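Long-range contacts in methyltransferase (PDB 1WS6), which probably transfers a methyl group from S-adenosylmethionine to its substrate, perhaps a guanine base of 16S ribosomal RNA, as in RsmD relatives: residues 44-49 with 112-117; 65-70 with 89-94; 140-145 with 166-171; 99-104 with 134-139; 2-7 with 59-64. All blocks are in the same frame, centred on the assembly; numbering follows the deposited sequence.

Contacts 1, 2 and 3 lie in one seven-stranded sheet. Contact 1 holds the middle, and contacts 2 and 3 flank it with their centres about 10 Å from its own and about 19 Å from each other. Backbone bonds carry the sheet across: Asp47 N reaches Val67 O at 2.8 Å, and Met116 N reaches Val144 O at 2.9 Å. Contact 4 covers one face, where Phe100 packs on Leu46, Val69 and Val93. Contact 5 lies about 23 Å from contact 4, centre to centre, and its helix packs Ala59 on Phe45 of contact 1. A cofactor would probably bind at the C-terminal ends of the parallel strands 44-48 and 65-69, near Asp47, Phe49 and Glu70.

Contact 1 (44-49 with 112-117). Unlike the reference sequence in segment 44-49: Pro48 (reference Leu).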
# COMPACT_ATOMS: atom_id res chain seq x y z
N ARG A 44 -4.33 11.22 2.72
CA ARG A 44 -3.07 10.54 2.99
C ARG A 44 -3.20 9.02 2.84
O ARG A 44 -4.15 8.41 3.32
CB ARG A 44 -2.57 10.91 4.39
CG ARG A 44 -2.27 12.39 4.56
CD ARG A 44 -0.94 12.60 5.28
NE ARG A 44 -0.92 11.84 6.52
CZ ARG A 44 0.17 11.52 7.20
NH1 ARG A 44 1.37 11.89 6.78
NH2 ARG A 44 0.06 10.79 8.30
N PHE A 45 -2.22 8.44 2.15
CA PHE A 45 -2.17 7.01 1.86
C PHE A 45 -0.96 6.38 2.56
O PHE A 45 0.15 6.86 2.43
CB PHE A 45 -2.08 6.84 0.33
CG PHE A 45 -2.24 5.42 -0.16
CD1 PHE A 45 -1.17 4.53 -0.14
CD2 PHE A 45 -3.45 4.98 -0.66
CE1 PHE A 45 -1.32 3.25 -0.62
CE2 PHE A 45 -3.61 3.70 -1.14
CZ PHE A 45 -2.54 2.83 -1.12
N LEU A 46 -1.20 5.29 3.29
CA LEU A 46 -0.15 4.61 4.04
C LEU A 46 0.14 3.26 3.39
O LEU A 46 -0.77 2.46 3.19
CB LEU A 46 -0.60 4.39 5.49
CG LEU A 46 0.41 4.17 6.63
CD1 LEU A 46 -0.06 3.04 7.55
CD2 LEU A 46 1.78 3.84 6.06
N ASP A 47 1.40 3.00 3.08
CA ASP A 47 1.75 1.72 2.46
C ASP A 47 2.90 1.03 3.17
O ASP A 47 4.06 1.17 2.79
CB ASP A 47 2.09 1.92 0.98
CG ASP A 47 2.58 0.63 0.30
OD1 ASP A 47 2.28 -0.47 0.80
OD2 ASP A 47 3.25 0.72 -0.75
N PRO A 48 2.58 0.28 4.23
CA PRO A 48 3.57 -0.47 5.02
C PRO A 48 3.88 -1.71 4.19
O PRO A 48 2.99 -2.25 3.52
CB PRO A 48 2.82 -0.79 6.30
CG PRO A 48 1.41 -1.00 5.79
CD PRO A 48 1.22 0.10 4.76
N PHE A 49 5.13 -2.16 4.22
CA PHE A 49 5.54 -3.32 3.44
C PHE A 49 5.62 -2.94 1.98
O PHE A 49 5.42 -3.77 1.10
CB PHE A 49 4.58 -4.50 3.59
CG PHE A 49 4.72 -5.22 4.88
CD1 PHE A 49 3.68 -5.22 5.80
CD2 PHE A 49 5.89 -5.89 5.19
CE1 PHE A 49 3.82 -5.88 7.00
CE2 PHE A 49 6.03 -6.54 6.39
CZ PHE A 49 4.99 -6.54 7.30
N THR A 112 -6.14 8.43 5.26
CA THR A 112 -7.46 8.14 4.73
C THR A 112 -7.51 6.68 4.27
O THR A 112 -8.55 6.02 4.35
CB THR A 112 -7.76 9.08 3.57
OG1 THR A 112 -7.75 10.43 4.06
CG2 THR A 112 -9.11 8.77 2.94
N VAL A 113 -6.38 6.18 3.79
CA VAL A 113 -6.29 4.81 3.32
C VAL A 113 -4.99 4.16 3.76
O VAL A 113 -3.93 4.79 3.74
CB VAL A 113 -6.35 4.73 1.78
CG1 VAL A 113 -6.16 3.29 1.34
CG2 VAL A 113 -7.66 5.28 1.28
N ALA A 114 -5.07 2.90 4.16
CA ALA A 114 -3.89 2.17 4.58
C ALA A 114 -3.93 0.83 3.85
O ALA A 114 -4.75 -0.03 4.17
CB ALA A 114 -3.88 1.96 6.09
N PHE A 115 -3.06 0.68 2.85
CA PHE A 115 -2.97 -0.53 2.04
C PHE A 115 -1.81 -1.39 2.49
O PHE A 115 -0.68 -0.91 2.63
CB PHE A 115 -2.80 -0.18 0.56
CG PHE A 115 -2.45 -1.36 -0.32
CD1 PHE A 115 -1.14 -1.82 -0.41
CD2 PHE A 115 -3.44 -2.02 -1.03
CE1 PHE A 115 -0.82 -2.92 -1.21
CE2 PHE A 115 -3.13 -3.13 -1.83
CZ PHE A 115 -1.82 -3.58 -1.92
N MSE A 116 -2.07 -2.67 2.69
CA MSE A 116 -1.03 -3.58 3.12
C MSE A 116 -0.99 -4.88 2.31
O MSE A 116 -1.96 -5.64 2.28
CB MSE A 116 -1.20 -3.89 4.60
CG MSE A 116 -0.24 -4.91 5.14
SE MSE A 116 -0.33 -5.03 7.07
CE MSE A 116 1.08 -3.79 7.44
N ALA A 117 0.13 -5.12 1.65
CA ALA A 117 0.32 -6.32 0.86
C ALA A 117 1.66 -6.95 1.26
O ALA A 117 2.64 -6.93 0.51
CB ALA A 117 0.32 -5.99 -0.63
O HOH W 1 1.89 -3.36 1.25
O HOH W 2 4.06 -5.00 -0.87
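Phe45 and Phe115 lie side by side on neighbouring strands, with Phe45 CZ 3.5 Å from Phe115 CB. CG of Phe45 stands anti to the backbone N (chi1 -171°), and the ring beyond it brings CE2 to 3.6 Å from Val113 CG1. Val55 and Ala59 of helix 54-61 cover this face. On the other face Leu46 CB meets Ala114 CB; CE of Met116, a selenomethionine, touches both Pro48 CG and the edge of the Phe49 ring, 3.4 Å from Phe49 CD1. Met116 SE stands 5.3 Å from the centre of the Phe49 ring, an edge-on Met-aromatic contact. Between the strands, Leu46 N bonds to Val113 O (2.8 Å) and Phe115 N to Leu46 O (2.9 Å), while Arg44 O accepts from both Thr112 N and Val113 N. From Asp47 on the two chains spread, and a water bonds to Phe49 O and Ala117 O. Asp47 OD1 lies in the plane of the Phe115 ring at its edge, and OD2 makes a weak bond to Gly56 N, in the first turn of helix 54-61. Such parallel strands, ending beside a glycine-rich loop, are the core of a Rossmann-like class I methyltransferase, where S-adenosylmethionine probably binds.

Contact 2 (65-70 with 89-94)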
# COMPACT_ATOMS: atom_id res chain seq x y z
N GLU A 65 -1.15 11.74 -0.67
CA GLU A 65 0.05 12.12 0.08
C GLU A 65 0.49 10.75 0.62
O GLU A 65 -0.02 10.29 1.65
CB GLU A 65 -0.30 13.07 1.22
CG GLU A 65 0.91 13.76 1.84
CD GLU A 65 0.57 14.55 3.10
OE1 GLU A 65 -0.44 15.28 3.10
OE2 GLU A 65 1.34 14.45 4.09
N ALA A 66 1.41 10.11 -0.07
CA ALA A 66 1.84 8.77 0.30
C ALA A 66 3.01 8.63 1.26
O ALA A 66 4.00 9.33 1.17
CB ALA A 66 2.12 7.97 -0.97
N VAL A 67 2.87 7.67 2.16
CA VAL A 67 3.90 7.35 3.13
C VAL A 67 4.19 5.87 2.94
O VAL A 67 3.32 5.04 3.11
CB VAL A 67 3.42 7.59 4.56
CG1 VAL A 67 4.43 7.01 5.55
CG2 VAL A 67 3.26 9.07 4.80
N LEU A 68 5.43 5.55 2.58
CA LEU A 68 5.81 4.16 2.35
C LEU A 68 6.86 3.70 3.35
O LEU A 68 7.92 4.32 3.49
CB LEU A 68 6.37 4.01 0.94
CG LEU A 68 5.42 4.30 -0.22
CD1 LEU A 68 5.05 5.77 -0.28
CD2 LEU A 68 6.10 3.87 -1.52
N VAL A 69 6.56 2.62 4.07
CA VAL A 69 7.51 2.10 5.03
C VAL A 69 7.94 0.71 4.57
O VAL A 69 7.11 -0.12 4.20
CB VAL A 69 6.93 2.14 6.48
CG1 VAL A 69 5.44 2.27 6.44
CG2 VAL A 69 7.36 0.93 7.27
N GLU A 70 9.25 0.48 4.56
CA GLU A 70 9.86 -0.78 4.11
C GLU A 70 11.16 -1.01 4.88
O GLU A 70 11.97 -0.10 5.03
CB GLU A 70 10.13 -0.69 2.59
CG GLU A 70 11.03 -1.77 2.03
CD GLU A 70 10.53 -3.16 2.32
OE1 GLU A 70 11.37 -4.06 2.57
OE2 GLU A 70 9.30 -3.38 2.29
N GLY A 89 6.61 12.99 -5.18
CA GLY A 89 6.97 13.36 -3.83
C GLY A 89 6.33 12.34 -2.92
O GLY A 89 5.11 12.21 -2.88
N ALA A 90 7.15 11.60 -2.18
CA ALA A 90 6.62 10.59 -1.29
C ALA A 90 7.54 10.46 -0.10
O ALA A 90 8.75 10.66 -0.23
CB ALA A 90 6.51 9.25 -2.01
N ARG A 91 6.99 10.14 1.07
CA ARG A 91 7.80 9.98 2.26
C ARG A 91 8.20 8.51 2.32
O ARG A 91 7.35 7.63 2.21
CB ARG A 91 7.02 10.37 3.52
CG ARG A 91 7.78 10.20 4.84
CD ARG A 91 6.92 10.71 6.01
NE ARG A 91 7.40 10.33 7.35
CZ ARG A 91 8.57 10.69 7.87
NH1 ARG A 91 9.42 11.43 7.18
NH2 ARG A 91 8.90 10.31 9.11
N VAL A 92 9.50 8.27 2.46
CA VAL A 92 10.03 6.92 2.55
C VAL A 92 10.55 6.72 3.96
O VAL A 92 11.45 7.43 4.40
CB VAL A 92 11.20 6.71 1.56
CG1 VAL A 92 11.85 5.36 1.81
CG2 VAL A 92 10.69 6.80 0.13
N VAL A 93 9.97 5.76 4.66
CA VAL A 93 10.35 5.45 6.03
C VAL A 93 10.99 4.07 6.06
O VAL A 93 10.31 3.04 5.92
CB VAL A 93 9.13 5.48 6.94
CG1 VAL A 93 9.54 5.36 8.39
CG2 VAL A 93 8.37 6.77 6.72
N ALA A 94 12.31 4.04 6.22
CA ALA A 94 13.06 2.79 6.22
C ALA A 94 13.15 2.10 7.56
O ALA A 94 14.15 2.23 8.28
CB ALA A 94 14.46 3.02 5.66
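Val67 faces Arg91, Leu68 faces Val92 and Val69 faces Val93 across two parallel strands whose axes approach to 4.7 Å at 20°. Arg91 N gives to Ala66 O, and Leu68 N then gives to Arg91 O at 2.9 Å with an almost straight N-H...O of 178°. Val93 N to Leu68 O follows at 2.8 Å, just as straight, and Glu70 N closes the series on Val93 O at 3.1 Å. On the face of Val67 and Val93 these two side chains cross, Val67 CG1 lying 4.1 Å from Val93 CG2. The Arg91 chain, extended from CG to NE, runs alongside Val67 and lays CB and CD near Val67 CG2. Val69 adds its CB, 4.0 Å from Val93 CB, and Phe100 of helix 97-106 packs on this valine patch. On the other face Leu68 CG stands beside the backbone N (chi1 -63°), and CD1 reaches Ala90 CB at 4.2 Å; Leu79 of helix 73-86 covers both Leu68 and Val92. That helix is the crossover of the beta-alpha-beta unit made with these strands. Glu70 leads away from the neighbouring strand, and its OE1 accepts from Asp72 N. No charged group is paired between the strands: backbone bonds fix the register and aliphatic groups fill the faces. Glu70 sits where related methyltransferases carry an acid for the cofactor ribose, and may do likewise.

Contact 3 (140-145 with 166-171); sequences GGLYVL and LTLVEV
Tyr143 and Val169 form a hydrogen-bonded antiparallel pair: Tyr143 N reaches Val169 O at 3.0 Å and Val169 N returns to Tyr143 O at 2.8 Å. Leu145 and Thr167, two residues on, form the next hydrogen-bonded pair, with two bonds of their own. The Tyr143 ring turns its edge to Val171, with CE1 3.4 Å from Val171 CG2. On the opposite face Leu142 runs alongside Glu170, its CD2 3.5 Å from Glu170 CG, and the Leu142 and Leu168 side chains cross, Leu142 CD1 4.2 Å from Leu168 CD2. Val144 CG1 meets Leu166 CD2 at 3.8 Å. Farther out, the Tyr143 hydroxyl accepts from Val137 N, which ties the ring end to the chain ahead of the strand, while Leu131 and Leu132 of helix 126-134 pack on the Tyr143 side chain. Arg38 pairs with Glu170 OE1, and Tyr34 of helix 25-38 lies against Leu142 and Leu168. Gly140, with positive phi (92°), and Gly141 both face the C-terminal Val171 in a G1 beta bulge, where Val171 N bonds to Gly141 O at 3.1 Å. An antiparallel seventh strand inserted between the fifth and sixth, giving the order 3-2-1-4-5-7-6, is the hallmark of the class I methyltransferase fold.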
# COMPACT_ATOMS: atom_id res chain seq x y z
N GLY A 140 -14.18 7.26 8.18
CA GLY A 140 -14.50 7.40 6.77
C GLY A 140 -13.46 6.78 5.85
O GLY A 140 -13.71 6.61 4.67
N GLY A 141 -12.30 6.44 6.40
CA GLY A 141 -11.24 5.86 5.59
C GLY A 141 -11.33 4.36 5.40
O GLY A 141 -12.31 3.72 5.78
N LEU A 142 -10.27 3.79 4.82
CA LEU A 142 -10.20 2.36 4.55
C LEU A 142 -8.90 1.67 4.89
O LEU A 142 -7.83 2.27 4.82
CB LEU A 142 -10.43 2.08 3.07
CG LEU A 142 -11.82 1.98 2.49
CD1 LEU A 142 -11.70 1.69 1.00
CD2 LEU A 142 -12.60 0.88 3.21
N TYR A 143 -9.02 0.40 5.27
CA TYR A 143 -7.88 -0.48 5.53
C TYR A 143 -8.06 -1.49 4.40
O TYR A 143 -9.12 -2.12 4.29
CB TYR A 143 -7.98 -1.23 6.86
CG TYR A 143 -7.64 -0.41 8.09
CD1 TYR A 143 -8.64 0.18 8.86
CD2 TYR A 143 -6.32 -0.23 8.48
CE1 TYR A 143 -8.33 0.93 9.97
CE2 TYR A 143 -6.00 0.52 9.60
CZ TYR A 143 -7.01 1.10 10.34
OH TYR A 143 -6.71 1.87 11.44
N VAL A 144 -7.06 -1.62 3.55
CA VAL A 144 -7.14 -2.57 2.46
C VAL A 144 -6.05 -3.61 2.66
O VAL A 144 -4.88 -3.28 2.77
CB VAL A 144 -6.93 -1.89 1.10
CG1 VAL A 144 -6.99 -2.93 -0.01
CG2 VAL A 144 -7.98 -0.80 0.91
N LEU A 145 -6.46 -4.87 2.68
CA LEU A 145 -5.51 -5.95 2.90
C LEU A 145 -5.45 -6.88 1.68
O LEU A 145 -6.48 -7.36 1.22
CB LEU A 145 -5.96 -6.72 4.16
CG LEU A 145 -6.54 -5.79 5.25
CD1 LEU A 145 -7.20 -6.60 6.37
CD2 LEU A 145 -5.44 -4.92 5.82
N LEU A 166 -8.63 -8.95 -2.00
CA LEU A 166 -8.44 -7.71 -1.26
C LEU A 166 -9.59 -7.65 -0.28
O LEU A 166 -10.74 -7.89 -0.65
CB LEU A 166 -8.49 -6.50 -2.18
CG LEU A 166 -7.27 -6.18 -3.05
CD1 LEU A 166 -7.57 -4.96 -3.92
CD2 LEU A 166 -6.05 -5.93 -2.17
N THR A 167 -9.29 -7.36 0.98
CA THR A 167 -10.33 -7.23 1.98
C THR A 167 -10.37 -5.76 2.34
O THR A 167 -9.35 -5.20 2.73
CB THR A 167 -10.04 -8.05 3.25
OG1 THR A 167 -10.29 -9.44 2.99
CG2 THR A 167 -10.93 -7.60 4.39
N LEU A 168 -11.53 -5.14 2.19
CA LEU A 168 -11.66 -3.73 2.50
C LEU A 168 -12.45 -3.52 3.78
O LEU A 168 -13.58 -3.99 3.92
CB LEU A 168 -12.32 -3.00 1.33
CG LEU A 168 -11.48 -3.06 0.05
CD1 LEU A 168 -11.56 -4.44 -0.59
CD2 LEU A 168 -11.97 -2.02 -0.92
N VAL A 169 -11.83 -2.83 4.73
CA VAL A 169 -12.45 -2.57 6.02
C VAL A 169 -12.70 -1.08 6.17
O VAL A 169 -11.77 -0.27 6.17
CB VAL A 169 -11.55 -3.06 7.16
CG1 VAL A 169 -12.30 -3.00 8.48
CG2 VAL A 169 -11.06 -4.47 6.87
N GLU A 170 -13.98 -0.73 6.31
CA GLU A 170 -14.37 0.66 6.46
C GLU A 170 -14.23 1.15 7.89
O GLU A 170 -14.32 0.37 8.84
CB GLU A 170 -15.79 0.85 5.96
CG GLU A 170 -15.91 0.69 4.45
CD GLU A 170 -17.29 1.05 3.93
OE1 GLU A 170 -17.78 2.15 4.26
OE2 GLU A 170 -17.88 0.22 3.20
N VAL A 171 -13.98 2.44 8.04
CA VAL A 171 -13.82 3.04 9.36
C VAL A 171 -14.61 4.34 9.39
O VAL A 171 -14.91 4.86 8.30
CB VAL A 171 -12.34 3.34 9.66
CG1 VAL A 171 -12.22 4.07 10.98
CG2 VAL A 171 -11.55 2.05 9.69
OXT VAL A 171 -14.90 4.81 10.51

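Contact 4 (99-104 with 134-139)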
# COMPACT_ATOMS: atom_id res chain seq x y z
N VAL A 99 7.67 -1.36 14.09
CA VAL A 99 8.23 -0.24 14.84
C VAL A 99 7.49 1.02 14.42
O VAL A 99 7.14 1.86 15.25
CB VAL A 99 9.74 -0.04 14.56
CG1 VAL A 99 10.23 1.24 15.25
CG2 VAL A 99 10.55 -1.24 15.04
N PHE A 100 7.22 1.13 13.12
CA PHE A 100 6.53 2.29 12.57
C PHE A 100 5.14 2.54 13.15
O PHE A 100 4.83 3.66 13.56
CB PHE A 100 6.40 2.17 11.05
CG PHE A 100 5.55 3.25 10.44
CD1 PHE A 100 6.09 4.50 10.15
CD2 PHE A 100 4.20 3.03 10.19
CE1 PHE A 100 5.30 5.50 9.61
CE2 PHE A 100 3.41 4.02 9.65
CZ PHE A 100 3.95 5.26 9.36
N LEU A 101 4.30 1.52 13.15
CA LEU A 101 2.94 1.67 13.66
C LEU A 101 2.87 2.34 15.03
O LEU A 101 2.19 3.35 15.20
CB LEU A 101 2.23 0.32 13.69
CG LEU A 101 2.06 -0.35 12.32
CD1 LEU A 101 1.25 -1.63 12.47
CD2 LEU A 101 1.37 0.62 11.35
N PRO A 102 3.57 1.78 16.03
CA PRO A 102 3.54 2.36 17.38
C PRO A 102 3.93 3.83 17.33
O PRO A 102 3.22 4.69 17.84
CB PRO A 102 4.56 1.53 18.15
CG PRO A 102 4.57 0.22 17.43
CD PRO A 102 4.49 0.62 15.98
N GLU A 103 5.06 4.11 16.71
CA GLU A 103 5.55 5.48 16.62
C GLU A 103 4.63 6.40 15.83
O GLU A 103 4.43 7.56 16.21
CB GLU A 103 6.96 5.48 16.02
CG GLU A 103 7.99 4.92 16.99
CD GLU A 103 9.36 4.72 16.37
OE1 GLU A 103 9.74 5.49 15.46
OE2 GLU A 103 10.06 3.80 16.83
N ALA A 104 4.06 5.90 14.74
CA ALA A 104 3.17 6.72 13.94
C ALA A 104 2.01 7.17 14.81
O ALA A 104 1.62 8.34 14.77
CB ALA A 104 2.66 5.94 12.74
N SER A 134 -3.87 -0.35 15.26
CA SER A 134 -3.13 0.91 15.32
C SER A 134 -4.08 2.10 15.32
O SER A 134 -3.76 3.15 15.85
CB SER A 134 -2.17 1.05 14.13
OG SER A 134 -2.86 1.46 12.96
N GLY A 135 -5.24 1.93 14.69
CA GLY A 135 -6.20 3.02 14.62
C GLY A 135 -5.68 4.22 13.86
O GLY A 135 -6.07 5.35 14.15
N LEU A 136 -4.81 3.99 12.87
CA LEU A 136 -4.23 5.09 12.10
C LEU A 136 -5.11 5.70 11.00
O LEU A 136 -4.83 6.81 10.53
CB LEU A 136 -2.90 4.65 11.49
CG LEU A 136 -1.79 4.25 12.46
CD1 LEU A 136 -0.57 3.81 11.67
CD2 LEU A 136 -1.44 5.44 13.38
N VAL A 137 -6.16 5.00 10.58
CA VAL A 137 -7.06 5.52 9.55
C VAL A 137 -8.22 6.32 10.15
O VAL A 137 -8.93 5.84 11.03
CB VAL A 137 -7.65 4.39 8.68
CG1 VAL A 137 -8.67 4.96 7.70
CG2 VAL A 137 -6.53 3.68 7.91
N GLU A 138 -8.39 7.54 9.66
CA GLU A 138 -9.44 8.44 10.11
C GLU A 138 -10.82 7.90 9.80
O GLU A 138 -10.98 7.04 8.93
CB GLU A 138 -9.27 9.78 9.39
CG GLU A 138 -9.70 9.71 7.94
CD GLU A 138 -9.28 10.92 7.14
OE1 GLU A 138 -9.70 11.01 5.96
OE2 GLU A 138 -8.52 11.77 7.66
N ALA A 139 -11.83 8.40 10.51
CA ALA A 139 -13.20 7.98 10.28
C ALA A 139 -13.50 8.21 8.80
O ALA A 139 -13.11 9.23 8.24
CB ALA A 139 -14.16 8.79 11.13
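Leu136 pushes CD1 against helix 97-106, overlapping Leu101 CD2 at 3.7 Å and Ala104 CB at 4.0 Å. Leu136 closes an ST turn at the end of helix 126-134, and the contact joins helix 97-106 to that turn; both helices cover the same face of the Rossmann-like sheet. The Leu101 and Leu136 side chains cross obliquely. CG of Leu136 stands beside its backbone N (chi1 -62°), and the two methyls beyond it divide the work: CD1 also comes within 4.5 Å of Phe100 CE2, while CD2 lies 4.1 Å from the carbonyl carbon C of Ala104. Ala104 CB in turn sits 3.6 Å above one face of the Phe100 ring, offset toward the rim, so the two residues make a continuous apolar surface for Leu136. That ring reaches on to Leu46 of the sheet. An alanine in place of Leu136 would lose CG and both methyls and would probably open a gap between the helix and the turn, leaving Leu101 CD2 and Ala104 CB without their partner. No hydrogen bond crosses between the segments. Polar order lies within the turn: Gly135 takes positive phi (63°) as the chain leaves the helix, and Leu136 pairs its backbone with Phe111. Ser134 OG, already bonded to Leu131 O, accepts from Leu136 N at 3.2 Å with an N-H...O angle of 143°.

Contact 5 (2-7 with 59-64)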
# COMPACT_ATOMS: atom_id res chain seq x y z
N VAL A 2 7.08 -3.29 -14.22
CA VAL A 2 5.79 -2.78 -13.76
C VAL A 2 5.77 -1.27 -13.95
O VAL A 2 6.78 -0.60 -13.75
CB VAL A 2 5.53 -3.13 -12.27
CG1 VAL A 2 5.80 -4.60 -12.02
CG2 VAL A 2 6.37 -2.25 -11.37
N ARG A 3 4.62 -0.75 -14.36
CA ARG A 3 4.49 0.68 -14.61
C ARG A 3 3.39 1.33 -13.77
O ARG A 3 2.44 0.67 -13.36
CB ARG A 3 4.18 0.95 -16.08
CG ARG A 3 5.24 0.47 -17.07
CD ARG A 3 4.78 0.63 -18.51
NE ARG A 3 5.77 0.12 -19.46
CZ ARG A 3 6.96 0.66 -19.68
NH1 ARG A 3 7.33 1.76 -19.03
NH2 ARG A 3 7.80 0.11 -20.54
N ILE A 4 3.55 2.63 -13.53
CA ILE A 4 2.55 3.39 -12.81
C ILE A 4 1.38 3.35 -13.80
O ILE A 4 1.59 3.51 -14.99
CB ILE A 4 3.00 4.86 -12.62
CG1 ILE A 4 4.26 4.92 -11.74
CG2 ILE A 4 1.86 5.68 -12.02
CD1 ILE A 4 4.07 4.34 -10.35
N LEU A 5 0.17 3.12 -13.31
CA LEU A 5 -0.99 3.05 -14.18
C LEU A 5 -1.66 4.38 -14.53
O LEU A 5 -2.14 4.54 -15.64
CB LEU A 5 -2.04 2.10 -13.58
CG LEU A 5 -1.88 0.64 -13.99
CD1 LEU A 5 -0.43 0.33 -14.35
CD2 LEU A 5 -2.36 -0.24 -12.85
N GLY A 6 -1.69 5.32 -13.59
CA GLY A 6 -2.32 6.60 -13.86
C GLY A 6 -1.70 7.77 -13.13
O GLY A 6 -0.67 7.64 -12.48
N GLY A 7 -2.33 8.94 -13.24
CA GLY A 7 -1.81 10.11 -12.57
C GLY A 7 -0.56 10.71 -13.18
O GLY A 7 -0.17 10.35 -14.29
N ALA A 59 -0.33 5.58 -5.69
CA ALA A 59 -1.15 6.51 -4.93
C ALA A 59 -0.58 7.92 -5.08
O ALA A 59 -1.32 8.88 -5.31
CB ALA A 59 -1.17 6.11 -3.44
N ALA A 60 0.74 8.05 -4.94
CA ALA A 60 1.38 9.34 -5.06
C ALA A 60 1.11 9.93 -6.42
O ALA A 60 0.77 11.11 -6.55
CB ALA A 60 2.87 9.20 -4.85
N SER A 61 1.24 9.11 -7.45
CA SER A 61 1.02 9.57 -8.81
C SER A 61 -0.42 10.01 -9.02
O SER A 61 -0.70 10.82 -9.90
CB SER A 61 1.34 8.45 -9.81
OG SER A 61 1.07 8.86 -11.14
N GLU A 62 -1.32 9.49 -8.20
CA GLU A 62 -2.72 9.84 -8.37
C GLU A 62 -3.21 10.93 -7.44
O GLU A 62 -4.42 11.11 -7.29
CB GLU A 62 -3.59 8.58 -8.26
CG GLU A 62 -3.48 7.71 -9.51
CD GLU A 62 -4.37 6.49 -9.48
OE1 GLU A 62 -5.56 6.60 -9.10
OE2 GLU A 62 -3.88 5.41 -9.88
N GLY A 63 -2.29 11.66 -6.84
CA GLY A 63 -2.67 12.76 -5.97
C GLY A 63 -2.75 12.50 -4.48
O GLY A 63 -3.15 13.40 -3.73
N TRP A 64 -2.39 11.31 -4.03
CA TRP A 64 -2.41 11.01 -2.60
C TRP A 64 -1.11 11.47 -1.97
O TRP A 64 -0.09 11.58 -2.65
CB TRP A 64 -2.54 9.51 -2.35
CG TRP A 64 -3.84 8.94 -2.76
CD1 TRP A 64 -4.20 8.54 -4.01
CD2 TRP A 64 -4.97 8.74 -1.93
NE1 TRP A 64 -5.51 8.10 -4.01
CE2 TRP A 64 -6.00 8.23 -2.73
CE3 TRP A 64 -5.22 8.97 -0.57
CZ2 TRP A 64 -7.26 7.93 -2.23
CZ3 TRP A 64 -6.47 8.67 -0.07
CH2 TRP A 64 -7.47 8.16 -0.90
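Ser61, in the last turn of helix 54-61, meets Ile4, Gly6 and Gly7. Its OG is anti to the backbone N (chi1 178°) and gives its proton to Gly6 O, in the carbonyl plane and on a lone pair. The same OG bonds to Ala9 N, while CG2 of Ile4 lies 3.4 Å from Ser61 OG. An alanine at Ser61 would keep CB but lose the hydroxyl, and would probably leave Gly6 O and Ala9 N without this partner and the loop of Gly6 and Gly7 freer to move. Ser61 O, at the helix end, receives a CA-H...O contact from Gly7 CA at 3.0 Å; Gly7 has positive phi (74°), and a CB there would run into this oxygen. Glu62 lays CG 4.0 Å from Gly6 C, and its OE1 makes a salt bridge to Arg36. Gly63 is the C-prime residue of a Schellman motif: its N bonds to Ala60 O, and Trp64 N returns to Ala59 O at 2.9 Å. Trp64 then carries the chain toward the sheet, where it packs on Val113 and Thr112. Leu5 N and Gly6 N both bond to Glu58, whose OE2 lies close to Glu62 OE2; Arg36 and these two N-H groups would probably ease the repulsion between the like charges. The Ser61 hydroxyl and the Glu58 carboxylate thus fasten the N-terminal loop to helix 54-61, largely through backbone atoms of the loop.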